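PDB 2F6I: ATP-dependent CLP protease, putative from Plasmodium falciparum, which probably hydrolyses proteins to small peptides as the serine protease component of an ATP-dependent Clp system, this chain being its catalytic domain. Local coordinates for residues I66-I71 with I95-Q100. Sequence-based numbering, arbitrary orientation.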
loop_
_atom_site.group_PDB
_atom_site.type_symbol
_atom_site.label_atom_id
_atom_site.label_comp_id
_atom_site.label_asym_id
_atom_site.label_seq_id
_atom_site.Cartn_x
_atom_site.Cartn_y
_atom_site.Cartn_z
ATOM N N ILE C 66 -18.432 -42.956 16.005
ATOM C CA ILE C 66 -19.800 -43.400 15.754
ATOM C C ILE C 66 -19.796 -44.917 15.606
ATOM O O ILE C 66 -20.414 -45.632 16.391
ATOM C CB ILE C 66 -20.361 -42.770 14.459
ATOM C CG1 ILE C 66 -20.282 -41.242 14.541
ATOM C CG2 ILE C 66 -21.796 -43.225 14.236
ATOM C CD1 ILE C 66 -21.048 -40.640 15.705
ATOM N N ASN C 67 -19.098 -45.395 14.583
ATOM C CA ASN C 67 -18.962 -46.822 14.321
ATOM C C ASN C 67 -17.619 -47.021 13.630
ATOM O O ASN C 67 -16.837 -46.079 13.513
ATOM C CB ASN C 67 -20.095 -47.334 13.431
ATOM C CG ASN C 67 -20.179 -46.597 12.113
ATOM O OD1 ASN C 67 -21.008 -45.704 11.942
ATOM N ND2 ASN C 67 -19.313 -46.961 11.176
ATOM N N HIS C 68 -17.342 -48.233 13.172
ATOM C CA HIS C 68 -16.068 -48.496 12.516
ATOM C C HIS C 68 -16.199 -48.953 11.075
ATOM O O HIS C 68 -15.354 -49.693 10.572
ATOM C CB HIS C 68 -15.271 -49.523 13.320
ATOM C CG HIS C 68 -14.876 -49.045 14.684
ATOM N ND1 HIS C 68 -14.270 -49.862 15.614
ATOM C CD2 HIS C 68 -14.997 -47.832 15.272
ATOM C CE1 HIS C 68 -14.037 -49.173 16.716
ATOM N NE2 HIS C 68 -14.468 -47.938 16.535
ATOM N N ASN C 69 -17.257 -48.510 10.407
ATOM C CA ASN C 69 -17.457 -48.873 9.013
ATOM C C ASN C 69 -16.457 -48.098 8.166
ATOM O O ASN C 69 -15.745 -47.231 8.668
ATOM C CB ASN C 69 -18.886 -48.547 8.568
ATOM C CG ASN C 69 -19.929 -49.288 9.381
ATOM O OD1 ASN C 69 -19.779 -50.477 9.670
ATOM N ND2 ASN C 69 -21.000 -48.592 9.747
ATOM N N ASP C 70 -16.406 -48.410 6.878
ATOM C CA ASP C 70 -15.479 -47.744 5.975
ATOM C C ASP C 70 -15.739 -46.252 5.777
ATOM O O ASP C 70 -16.882 -45.809 5.644
ATOM C CB ASP C 70 -15.488 -48.452 4.616
ATOM C CG ASP C 70 -14.681 -49.738 4.622
ATOM O OD1 ASP C 70 -14.704 -50.453 5.647
ATOM O OD2 ASP C 70 -14.031 -50.035 3.599
ATOM N N ILE C 71 -14.654 -45.486 5.769
ATOM C CA ILE C 71 -14.701 -44.048 5.553
ATOM C C ILE C 71 -14.112 -43.798 4.165
ATOM O O ILE C 71 -13.019 -44.279 3.855
ATOM C CB ILE C 71 -13.846 -43.289 6.595
ATOM C CG1 ILE C 71 -14.438 -43.469 7.993
ATOM C CG2 ILE C 71 -13.772 -41.812 6.233
ATOM C CD1 ILE C 71 -13.606 -42.840 9.095
ATOM N N ILE C 95 -7.259 -44.748 13.887
ATOM C CA ILE C 95 -8.656 -45.154 13.942
ATOM C C ILE C 95 -8.865 -46.590 13.469
ATOM O O ILE C 95 -8.070 -47.128 12.700
ATOM C CB ILE C 95 -9.547 -44.206 13.102
ATOM C CG1 ILE C 95 -9.153 -44.274 11.628
ATOM C CG2 ILE C 95 -9.401 -42.781 13.611
ATOM C CD1 ILE C 95 -10.054 -43.469 10.717
ATOM N N LYS C 96 -9.942 -47.205 13.945
ATOM C CA LYS C 96 -10.273 -48.578 13.585
ATOM C C LYS C 96 -10.832 -48.672 12.170
ATOM O O LYS C 96 -10.490 -49.590 11.423
ATOM C CB LYS C 96 -11.284 -49.153 14.582
ATOM C CG LYS C 96 -10.652 -49.844 15.787
ATOM C CD LYS C 96 -9.620 -48.965 16.478
ATOM C CE LYS C 96 -8.871 -49.733 17.559
ATOM N NZ LYS C 96 -7.771 -48.921 18.156
ATOM N N SER C 97 -11.687 -47.719 11.810
ATOM C CA SER C 97 -12.302 -47.693 10.489
ATOM C C SER C 97 -11.267 -47.742 9.373
ATOM O O SER C 97 -10.202 -47.131 9.464
ATOM C CB SER C 97 -13.145 -46.428 10.315
ATOM O OG SER C 97 -14.202 -46.375 11.249
ATOM N N ASP C 98 -11.585 -48.481 8.318
ATOM C CA ASP C 98 -10.697 -48.573 7.174
ATOM C C ASP C 98 -11.018 -47.389 6.276
ATOM O O ASP C 98 -12.152 -46.911 6.246
ATOM C CB ASP C 98 -10.915 -49.887 6.433
ATOM C CG ASP C 98 -10.219 -51.057 7.104
ATOM O OD1 ASP C 98 -10.417 -51.250 8.322
ATOM O OD2 ASP C 98 -9.472 -51.787 6.419
ATOM N N ILE C 99 -10.019 -46.917 5.546
ATOM C CA ILE C 99 -10.208 -45.768 4.680
ATOM C C ILE C 99 -9.947 -46.049 3.212
ATOM O O ILE C 99 -8.842 -46.434 2.839
ATOM C CB ILE C 99 -9.280 -44.612 5.111
ATOM C CG1 ILE C 99 -9.634 -44.167 6.531
ATOM C CG2 ILE C 99 -9.384 -43.455 4.123
ATOM C CD1 ILE C 99 -8.776 -43.040 7.057
ATOM N N GLN C 100 -10.962 -45.865 2.375
ATOM C CA GLN C 100 -10.752 -46.053 0.950
ATOM C C GLN C 100 -10.553 -44.670 0.349
ATOM O O GLN C 100 -11.334 -43.753 0.593
ATOM C CB GLN C 100 -11.921 -46.789 0.288
ATOM C CG GLN C 100 -13.300 -46.274 0.584
ATOM C CD GLN C 100 -14.359 -47.091 -0.138
ATOM O OE1 GLN C 100 -14.571 -46.927 -1.341
ATOM N NE2 GLN C 100 -15.012 -47.994 0.589
HETATM O O HOH W 1 -13.811 -50.391 8.266
#
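I95 reaches its CD1 tip to tip toward CD1 of I71, 4.0 Å away, both side chains buried. At K96 the contact is CH-pi: CB lies 3.5 Å from the centroid of the H68 imidazole and 22° off the ring normal, hence over the face, while the bend at chi2 (52°) leads the ammonium end away. S97 turns CB against I71 CD1 (3.8 Å). Its OG, hydrogen-bonded to D64 of helix 50-66 and to R40, lies 3.1 Å from CA of H68. At D98 two parallel strands of the ClpP-fold sheet, 71-77 and 99-104, begin to pair, joined through helix 82-94 in a beta-alpha-beta crossover. I71 N donates to D98 O at 2.9 Å and an almost straight 174°. A water ties the two loops together just ahead of this pairing, accepting from D98 N and donating to H68 O and to D70 OD1. The D70 and D98 carboxylate planes are nearly parallel; K119 and K122 form salt bridges with D70 OD2, which probably eases the like charges. I99 is the bridge partner of I71, their side chains on one sheet face. Q100 N then donates to I71 O (3.0 Å).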